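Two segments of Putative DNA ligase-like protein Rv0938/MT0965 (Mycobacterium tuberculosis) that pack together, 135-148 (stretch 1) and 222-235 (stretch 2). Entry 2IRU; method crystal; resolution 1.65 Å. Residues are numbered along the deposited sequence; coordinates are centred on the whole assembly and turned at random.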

ATOM      1  N   THR A 135       2.138   0.023  13.463  1.00 10.83           N
ATOM      2  CA  THR A 135       3.599   0.084  13.437  1.00 10.98           C
ATOM      3  C   THR A 135       4.106   1.333  12.712  1.00 11.44           C
ATOM      4  O   THR A 135       5.269   1.721  12.860  1.00 13.33           O
ATOM      5  N   ARG A 136       3.228   1.942  11.923  1.00 10.71           N
ATOM      6  CA  ARG A 136       3.574   3.118  11.087  1.00 10.62           C
ATOM      7  C   ARG A 136       2.311   3.906  10.846  1.00 10.80           C
ATOM      8  O   ARG A 136       1.205   3.360  11.003  1.00 12.12           O
ATOM      9  N   LEU A 137       2.457   5.194  10.498  1.00  9.99           N
ATOM     10  CA  LEU A 137       1.334   5.989   9.994  1.00 10.64           C
ATOM     11  C   LEU A 137       1.330   6.034   8.462  1.00 10.42           C
ATOM     12  O   LEU A 137       2.379   5.975   7.812  1.00 10.65           O
ATOM     13  N   VAL A 138       0.146   6.165   7.883  1.00 10.19           N
ATOM     14  CA  VAL A 138       0.064   6.465   6.465  1.00 10.87           C
ATOM     15  C   VAL A 138      -0.805   7.691   6.267  1.00 10.56           C
ATOM     16  O   VAL A 138      -1.832   7.877   6.961  1.00 11.04           O
ATOM     17  N   PHE A 139      -0.360   8.555   5.367  1.00 10.50           N
ATOM     18  CA  PHE A 139      -1.172   9.672   4.891  1.00  9.80           C
ATOM     19  C   PHE A 139      -1.398   9.514   3.389  1.00 10.72           C
ATOM     20  O   PHE A 139      -0.451   9.212   2.650  1.00 11.14           O
ATOM     21  N   ASP A 140      -2.639   9.686   2.951  1.00 10.56           N
ATOM     22  CA  ASP A 140      -2.958   9.643   1.527  1.00 10.89           C
ATOM     23  C   ASP A 140      -3.181  11.101   1.135  1.00 11.14           C
ATOM     24  O   ASP A 140      -4.136  11.723   1.606  1.00 10.93           O
ATOM     25  N   LEU A 141      -2.284  11.629   0.300  1.00 10.80           N
ATOM     26  CA  LEU A 141      -2.384  12.991  -0.174  1.00 11.53           C
ATOM     27  C   LEU A 141      -3.057  12.976  -1.526  1.00 12.33           C
ATOM     28  O   LEU A 141      -2.473  12.507  -2.516  1.00 12.33           O
ATOM     29  N   ASP A 142      -4.303  13.435  -1.559  1.00 12.97           N
ATOM     30  CA  ASP A 142      -5.079  13.361  -2.780  1.00 14.85           C
ATOM     31  C   ASP A 142      -5.267  14.754  -3.369  1.00 15.47           C
ATOM     32  O   ASP A 142      -5.963  15.584  -2.747  1.00 15.46           O
ATOM     33  N   PRO A 143      -4.622  15.036  -4.528  1.00 15.88           N
ATOM     34  CA  PRO A 143      -4.671  16.372  -5.127  1.00 15.81           C
ATOM     35  C   PRO A 143      -6.038  16.699  -5.740  1.00 16.45           C
ATOM     36  O   PRO A 143      -6.521  15.968  -6.617  1.00 16.54           O
ATOM     37  N   GLY A 144      -6.647  17.795  -5.283  1.00 16.01           N
ATOM     38  CA  GLY A 144      -7.924  18.268  -5.831  1.00 16.46           C
ATOM     39  C   GLY A 144      -7.824  18.870  -7.225  1.00 16.94           C
ATOM     40  O   GLY A 144      -6.740  18.948  -7.818  1.00 16.69           O
ATOM     41  N   GLU A 145      -8.969  19.299  -7.749  1.00 17.74           N
ATOM     42  CA  GLU A 145      -9.050  19.876  -9.086  1.00 18.70           C
ATOM     43  C   GLU A 145      -8.087  21.055  -9.226  1.00 18.86           C
ATOM     44  O   GLU A 145      -8.053  21.946  -8.368  1.00 18.56           O
ATOM     45  N   GLY A 146      -7.275  21.008 -10.282  1.00 18.79           N
ATOM     46  CA  GLY A 146      -6.299  22.053 -10.581  1.00 20.21           C
ATOM     47  C   GLY A 146      -5.011  22.133  -9.765  1.00 20.83           C
ATOM     48  O   GLY A 146      -4.228  23.084  -9.934  1.00 21.46           O
ATOM     49  N   VAL A 147      -4.785  21.168  -8.875  1.00 20.71           N
ATOM     50  CA  VAL A 147      -3.561  21.151  -8.075  1.00 20.41           C
ATOM     51  C   VAL A 147      -2.379  20.578  -8.877  1.00 21.54           C
ATOM     52  O   VAL A 147      -2.449  19.440  -9.367  1.00 22.02           O
ATOM     53  N   MET A 148      -1.302  21.365  -8.990  1.00 22.11           N
ATOM     54  CA  MET A 148      -0.077  20.968  -9.706  1.00 22.83           C
ATOM     55  C   MET A 148       0.895  20.173  -8.813  1.00 22.89           C
ATOM     56  O   MET A 148       0.735  20.133  -7.580  1.00 21.41           O
ATOM     57  N   LEU A 222     -15.130  21.718  -0.773  1.00 30.65           N
ATOM     58  CA  LEU A 222     -13.932  22.372  -0.247  1.00 29.90           C
ATOM     59  C   LEU A 222     -12.667  21.728  -0.825  1.00 28.80           C
ATOM     60  O   LEU A 222     -11.542  22.076  -0.437  1.00 29.05           O
ATOM     61  N   ARG A 223     -12.855  20.814  -1.774  1.00 26.97           N
ATOM     62  CA  ARG A 223     -11.748  20.005  -2.282  1.00 25.60           C
ATOM     63  C   ARG A 223     -10.935  20.670  -3.388  1.00 24.29           C
ATOM     64  O   ARG A 223      -9.719  20.480  -3.453  1.00 23.52           O
ATOM     65  N   ALA A 224     -11.600  21.446  -4.245  1.00 22.05           N
ATOM     66  CA  ALA A 224     -10.935  21.998  -5.420  1.00 20.44           C
ATOM     67  C   ALA A 224      -9.779  22.912  -5.006  1.00 19.53           C
ATOM     68  O   ALA A 224      -9.908  23.682  -4.045  1.00 19.22           O
ATOM     69  N   GLY A 225      -8.659  22.800  -5.721  1.00 17.78           N
ATOM     70  CA  GLY A 225      -7.491  23.662  -5.500  1.00 16.98           C
ATOM     71  C   GLY A 225      -6.681  23.287  -4.269  1.00 15.39           C
ATOM     72  O   GLY A 225      -5.685  23.938  -3.961  1.00 14.92           O
ATOM     73  N   LYS A 226      -7.113  22.238  -3.569  1.00 14.65           N
ATOM     74  CA  LYS A 226      -6.442  21.786  -2.337  1.00 13.77           C
ATOM     75  C   LYS A 226      -5.999  20.339  -2.383  1.00 13.42           C
ATOM     76  O   LYS A 226      -6.614  19.501  -3.060  1.00 14.46           O
ATOM     77  N   VAL A 227      -4.932  20.053  -1.638  1.00 12.75           N
ATOM     78  CA  VAL A 227      -4.553  18.675  -1.315  1.00 11.94           C
ATOM     79  C   VAL A 227      -5.368  18.191  -0.117  1.00 12.29           C
ATOM     80  O   VAL A 227      -5.351  18.798   0.959  1.00 12.51           O
ATOM     81  N   PHE A 228      -6.069  17.081  -0.302  1.00 12.28           N
ATOM     82  CA  PHE A 228      -6.759  16.453   0.805  1.00 11.82           C
ATOM     83  C   PHE A 228      -5.740  15.551   1.514  1.00 12.07           C
ATOM     84  O   PHE A 228      -5.226  14.603   0.928  1.00 11.37           O
ATOM     85  N   VAL A 229      -5.408  15.915   2.747  1.00 11.40           N
ATOM     86  CA  VAL A 229      -4.469  15.134   3.546  1.00 11.28           C
ATOM     87  C   VAL A 229      -5.284  14.138   4.361  1.00 11.78           C
ATOM     88  O   VAL A 229      -5.751  14.450   5.450  1.00 11.39           O
ATOM     89  N   ASP A 230      -5.454  12.961   3.786  1.00 10.90           N
ATOM     90  CA  ASP A 230      -6.338  11.961   4.356  1.00  9.88           C
ATOM     91  C   ASP A 230      -5.579  11.140   5.409  1.00  9.55           C
ATOM     92  O   ASP A 230      -4.620  10.393   5.091  1.00 10.38           O
ATOM     93  N   TRP A 231      -6.032  11.312   6.657  1.00 10.09           N
ATOM     94  CA  TRP A 231      -5.506  10.636   7.843  1.00 10.65           C
ATOM     95  C   TRP A 231      -6.328   9.395   8.181  1.00 11.21           C
ATOM     96  O   TRP A 231      -5.948   8.645   9.106  1.00 11.39           O
ATOM     97  N   SER A 232      -7.431   9.174   7.452  1.00 10.88           N
ATOM     98  CA  SER A 232      -8.461   8.186   7.852  1.00 11.53           C
ATOM     99  C   SER A 232      -8.036   6.725   7.644  1.00 10.49           C
ATOM    100  O   SER A 232      -8.642   5.783   8.212  1.00 11.60           O
ATOM    101  N   GLN A 233      -7.043   6.515   6.781  1.00 10.24           N
ATOM    102  CA  GLN A 233      -6.548   5.143   6.514  1.00 11.39           C
ATOM    103  C   GLN A 233      -5.740   4.496   7.657  1.00 10.89           C
ATOM    104  O   GLN A 233      -5.358   3.310   7.596  1.00 12.56           O
ATOM    105  N   ASN A 234      -5.518   5.262   8.717  1.00 10.83           N
ATOM    106  CA  ASN A 234      -4.923   4.719   9.935  1.00 11.26           C
ATOM    107  C   ASN A 234      -5.941   3.953  10.773  1.00 11.63           C
ATOM    108  O   ASN A 234      -5.562   3.283  11.736  1.00 12.31           O
ATOM    109  N   SER A 235      -7.228   4.059  10.431  1.00 11.28           N
ATOM    110  CA  SER A 235      -8.222   3.219  11.124  1.00 13.18           C
ATOM    111  C   SER A 235      -7.882   1.734  10.944  1.00 12.76           C
ATOM    112  O   SER A 235      -7.491   1.290   9.850  1.00 12.87           O
TER

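Where the backbone ladder between the two antiparallel strands runs out, the side chain of Asn234 takes over as a substitute strand: the amide of Val138 donates to its OD1 (N to OD1 2.9 Å), and its ND2 donates back to the carbonyl of Val138 (ND2 to O 2.8 Å). Both halves of the carboxamide thus bond to the backbone of one residue, Val138, and each has a further partner. Asn234 points toward stretch 1 from a 3-10 segment with chi1 m, and ND2 is steadied by a second bond, to the carbonyl of Trp231 (ND2 to O 3.0 Å). Water 1 donates to Asn234 OD1 and Arg136 O, at 2.7 Å each, and water 2 joins Val138 O (2.8 Å) to Asp230 O (2.7 Å) while accepting from Gln233 N (3.0 Å), filling the space where the chains diverge.

In the regular ladder, Asp140 pairs with Asp230 and Asp142 with Phe228 through reciprocal backbone hydrogen bonds, while Leu141 and Val229, then Pro143 and Val227, face each other as non-hydrogen-bonded pairs. The side chains alternate accordingly. Leu141, Pro143, Val227 and Val229 share the apolar face. Leu141 (chi1 m, chi2 p) sets CB 3.8 Å from Val227 CG1 and CD1 4.2 Å from Val229 CG1; both valines are t. Phe139 (chi1 m) brings CD1 to 4.0 Å from Val229 CG1, and Val147 (t), which points toward stretch 2, lays CG1 4.0 Å from Val227 CG2 and CG2 3.4 Å from the carbonyl carbon C of Gly225.

The other face, with Asp140, Asp142, Phe228 and Asp230, is largely acidic. Asp140 and Asp230, both t, stand side by side, their OD2 atoms 4.4 Å apart. The like charges are bridged by donors: water 3 donates to Asp140 OD2 (3.1 Å) and Asp230 OD2 (2.9 Å), while Gln233 NE2 donates to Asp140 OD2 at 2.9 Å and, weakly, to Asp230 OD2 at 3.3 Å. Gln233 (chi1 m, chi2 t) also rests its CB 4.0 Å from CG1 of Val138 (p). The remaining oxygen of Asp230, OD1, accepts from Ser232 OG at 2.6 Å and Ser232 N at 2.9 Å. Farther along, Asp142 (t) forms a salt bridge with Arg223: Asp142 OD2 lies 3.2 Å from Arg223 NH2. A weak bond runs from Arg223 NH1 to Asp142 OD2 at 3.5 Å. Arg223 leaves its backbone sideways (chi1 m, chi2 m, chi3 between wells at -108°), but its end comes nearer, and Asp142 OD2 lies at the guanidinium edge, near its plane. Phe228 (t) begins on this face, but its ring leads away from stretch 1.

Past the strands, two type II turns meet, and at Gly144 the absence of a side chain leaves room for the close approach: an ideal CB would lie 2.2 Å from Arg223 O and 2.7 Å from Lys226 O, both clashes. Gly144 N donates to Lys226 O (2.8 Å), and Gly225 N to Glu145 O (2.8 Å). Glu145 and Ala224 touch through their CB atoms at 4.2 Å, whereas the Glu145 carboxylate leads outward and Lys226 (m, t, t, t) points away.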

ATOM      1  CB  THR A 135       4.227  -1.141  12.743  1.00 10.50           C
ATOM      2  OG1 THR A 135       3.928  -1.111  11.356  1.00 12.18           O
ATOM      3  CG2 THR A 135       3.752  -2.484  13.399  1.00 11.51           C
ATOM      4  CB  ARG A 136       4.154   2.623   9.743  1.00 10.24           C
ATOM      5  CG  ARG A 136       3.174   1.847   8.868  1.00  9.45           C
ATOM      6  CD  ARG A 136       3.895   1.034   7.791  1.00 11.47           C
ATOM      7  NE  ARG A 136       2.916   0.444   6.879  1.00  9.23           N
ATOM      8  CZ  ARG A 136       3.102  -0.636   6.114  1.00 11.66           C
ATOM      9  NH1 ARG A 136       4.253  -1.310   6.141  1.00 10.72           N
ATOM     10  NH2 ARG A 136       2.104  -1.049   5.328  1.00  9.46           N
ATOM     11  CB  LEU A 137       1.399   7.448  10.507  1.00 10.32           C
ATOM     12  CG  LEU A 137       1.528   7.761  11.998  1.00 11.22           C
ATOM     13  CD1 LEU A 137       1.603   9.291  12.210  1.00 12.90           C
ATOM     14  CD2 LEU A 137       0.374   7.166  12.764  1.00 11.88           C
ATOM     15  CB  VAL A 138      -0.482   5.287   5.620  1.00 10.51           C
ATOM     16  CG1 VAL A 138      -1.944   5.057   5.919  1.00 10.26           C
ATOM     17  CG2 VAL A 138      -0.276   5.541   4.124  1.00 12.56           C
ATOM     18  CB  PHE A 139      -0.489  11.008   5.159  1.00 10.88           C
ATOM     19  CG  PHE A 139      -0.281  11.275   6.607  1.00 10.36           C
ATOM     20  CD1 PHE A 139      -1.197  12.045   7.327  1.00 11.02           C
ATOM     21  CD2 PHE A 139       0.854  10.773   7.262  1.00 11.33           C
ATOM     22  CE1 PHE A 139      -0.978  12.271   8.703  1.00 11.07           C
ATOM     23  CE2 PHE A 139       1.080  11.000   8.601  1.00 11.46           C
ATOM     24  CZ  PHE A 139       0.161  11.754   9.331  1.00 11.64           C
ATOM     25  CB  ASP A 140      -4.262   8.863   1.313  1.00 11.87           C
ATOM     26  CG  ASP A 140      -4.712   8.806  -0.142  1.00 14.78           C
ATOM     27  OD1 ASP A 140      -4.071   9.376  -1.080  1.00 15.37           O
ATOM     28  OD2 ASP A 140      -5.773   8.163  -0.337  1.00 16.33           O
ATOM     29  CB  LEU A 141      -0.984  13.625  -0.265  1.00 11.89           C
ATOM     30  CG  LEU A 141      -0.491  14.246   1.048  1.00 13.68           C
ATOM     31  CD1 LEU A 141      -0.439  13.290   2.243  1.00 14.44           C
ATOM     32  CD2 LEU A 141       0.888  14.871   0.795  1.00 13.41           C
ATOM     33  CB  ASP A 142      -6.436  12.698  -2.540  1.00 15.83           C
ATOM     34  CG  ASP A 142      -7.157  12.376  -3.859  1.00 20.47           C
ATOM     35  OD1 ASP A 142      -6.724  11.442  -4.586  1.00 24.74           O
ATOM     36  OD2 ASP A 142      -8.134  13.087  -4.182  1.00 24.46           O
ATOM     37  CB  PRO A 143      -3.580  16.319  -6.216  1.00 16.32           C
ATOM     38  CG  PRO A 143      -3.544  14.857  -6.620  1.00 17.08           C
ATOM     39  CD  PRO A 143      -3.787  14.106  -5.327  1.00 16.08           C
ATOM     40  CB  GLU A 145     -10.491  20.285  -9.411  1.00 19.08           C
ATOM     41  CG  GLU A 145     -10.739  20.661 -10.882  1.00 21.51           C
ATOM     42  CD  GLU A 145     -10.346  19.553 -11.866  1.00 24.93           C
ATOM     43  OE1 GLU A 145     -10.360  18.355 -11.482  1.00 25.78           O
ATOM     44  OE2 GLU A 145     -10.030  19.891 -13.036  1.00 26.12           O
ATOM     45  CB  VAL A 147      -3.750  20.343  -6.754  1.00 19.84           C
ATOM     46  CG1 VAL A 147      -2.460  20.306  -5.977  1.00 19.26           C
ATOM     47  CG2 VAL A 147      -4.860  20.945  -5.889  1.00 19.25           C
ATOM     48  CB  MET A 148       0.635  22.202 -10.291  1.00 24.07           C
ATOM     49  CG  MET A 148      -0.240  23.111 -11.179  1.00 26.20           C
ATOM     50  SD  MET A 148      -0.663  22.412 -12.801  1.00 32.33           S
ATOM     51  CE  MET A 148      -1.759  23.672 -13.455  1.00 28.99           C
ATOM     52  CB  LEU A 222     -13.923  22.329   1.291  1.00 30.19           C
ATOM     53  CG  LEU A 222     -14.910  23.243   2.040  1.00 30.97           C
ATOM     54  CD1 LEU A 222     -15.123  22.739   3.469  1.00 32.18           C
ATOM     55  CD2 LEU A 222     -14.452  24.713   2.033  1.00 31.30           C
ATOM     56  CB  ARG A 223     -12.230  18.614  -2.717  1.00 26.31           C
ATOM     57  CG  ARG A 223     -12.586  17.729  -1.523  1.00 27.66           C
ATOM     58  CD  ARG A 223     -11.350  17.130  -0.865  1.00 30.23           C
ATOM     59  NE  ARG A 223     -11.264  15.699  -1.148  1.00 34.00           N
ATOM     60  CZ  ARG A 223     -10.581  15.130  -2.144  1.00 35.56           C
ATOM     61  NH1 ARG A 223      -9.866  15.849  -3.007  1.00 35.03           N
ATOM     62  NH2 ARG A 223     -10.611  13.808  -2.265  1.00 36.27           N
ATOM     63  CB  ALA A 224     -11.927  22.737  -6.298  1.00 20.85           C
ATOM     64  CB  LYS A 226      -7.349  21.975  -1.109  1.00 13.32           C
ATOM     65  CG  LYS A 226      -7.799  23.418  -0.948  1.00 13.34           C
ATOM     66  CD  LYS A 226      -8.636  23.669   0.287  1.00 15.01           C
ATOM     67  CE  LYS A 226      -9.088  25.124   0.196  1.00 18.03           C
ATOM     68  NZ  LYS A 226     -10.144  25.544   1.150  1.00 22.34           N
ATOM     69  CB  VAL A 227      -3.039  18.527  -1.020  1.00 11.54           C
ATOM     70  CG1 VAL A 227      -2.675  17.053  -0.650  1.00 11.21           C
ATOM     71  CG2 VAL A 227      -2.222  19.001  -2.207  1.00 11.55           C
ATOM     72  CB  PHE A 228      -7.933  15.617   0.275  1.00 13.23           C
ATOM     73  CG  PHE A 228      -8.603  14.777   1.319  1.00 14.15           C
ATOM     74  CD1 PHE A 228      -8.692  15.208   2.643  1.00 13.71           C
ATOM     75  CD2 PHE A 228      -9.148  13.540   0.970  1.00 13.63           C
ATOM     76  CE1 PHE A 228      -9.329  14.407   3.635  1.00 16.69           C
ATOM     77  CE2 PHE A 228      -9.784  12.742   1.940  1.00 17.17           C
ATOM     78  CZ  PHE A 228      -9.863  13.175   3.266  1.00 16.41           C
ATOM     79  CB  VAL A 229      -3.607  16.025   4.451  1.00 11.51           C
ATOM     80  CG1 VAL A 229      -2.639  15.212   5.273  1.00 13.23           C
ATOM     81  CG2 VAL A 229      -2.834  16.996   3.596  1.00 10.67           C
ATOM     82  CB  ASP A 230      -6.889  11.050   3.231  1.00 10.08           C
ATOM     83  CG  ASP A 230      -7.999  10.097   3.717  1.00 12.71           C
ATOM     84  OD1 ASP A 230      -8.394  10.156   4.887  1.00 14.35           O
ATOM     85  OD2 ASP A 230      -8.463   9.258   2.913  1.00 19.59           O
ATOM     86  CB  TRP A 231      -5.586  11.595   9.048  1.00 11.09           C
ATOM     87  CG  TRP A 231      -6.916  12.315   9.087  1.00 12.04           C
ATOM     88  CD1 TRP A 231      -7.206  13.551   8.548  1.00 12.64           C
ATOM     89  CD2 TRP A 231      -8.140  11.837   9.669  1.00 12.71           C
ATOM     90  NE1 TRP A 231      -8.534  13.863   8.776  1.00 11.84           N
ATOM     91  CE2 TRP A 231      -9.127  12.822   9.444  1.00 13.57           C
ATOM     92  CE3 TRP A 231      -8.502  10.664  10.349  1.00 12.57           C
ATOM     93  CZ2 TRP A 231     -10.443  12.678   9.899  1.00 13.58           C
ATOM     94  CZ3 TRP A 231      -9.822  10.517  10.788  1.00 13.77           C
ATOM     95  CH2 TRP A 231     -10.774  11.510  10.553  1.00 14.41           C
ATOM     96  CB  SER A 232      -9.789   8.432   7.115  1.00 11.70           C
ATOM     97  OG  SER A 232      -9.674   8.120   5.745  1.00 14.30           O
ATOM     98  CB  GLN A 233      -5.832   5.069   5.168  1.00 11.93           C
ATOM     99  CG  GLN A 233      -6.796   5.441   4.072  1.00 13.29           C
ATOM    100  CD  GLN A 233      -6.149   5.624   2.755  1.00 18.20           C
ATOM    101  OE1 GLN A 233      -5.343   4.796   2.320  1.00 24.75           O
ATOM    102  NE2 GLN A 233      -6.505   6.721   2.081  1.00 21.07           N
ATOM    103  CB  ASN A 234      -4.208   5.822  10.724  1.00 10.70           C
ATOM    104  CG  ASN A 234      -3.032   6.403   9.936  1.00 11.71           C
ATOM    105  OD1 ASN A 234      -2.018   5.747   9.772  1.00 13.92           O
ATOM    106  ND2 ASN A 234      -3.191   7.632   9.411  1.00 12.42           N
ATOM    107  CB  SER A 235      -9.641   3.508  10.627  1.00 14.32           C
ATOM    108  OG  SER A 235     -10.084   4.784  11.089  1.00 19.73           O
TER
HETATM  109  O   HOH W   1      -1.452   3.752  11.560  1.00 16.89           O
HETATM  110  O   HOH W   2      -4.535   7.959   6.153  1.00 14.98           O
HETATM  111  O   HOH W   3      -8.382   9.695   0.090  1.00 30.18           O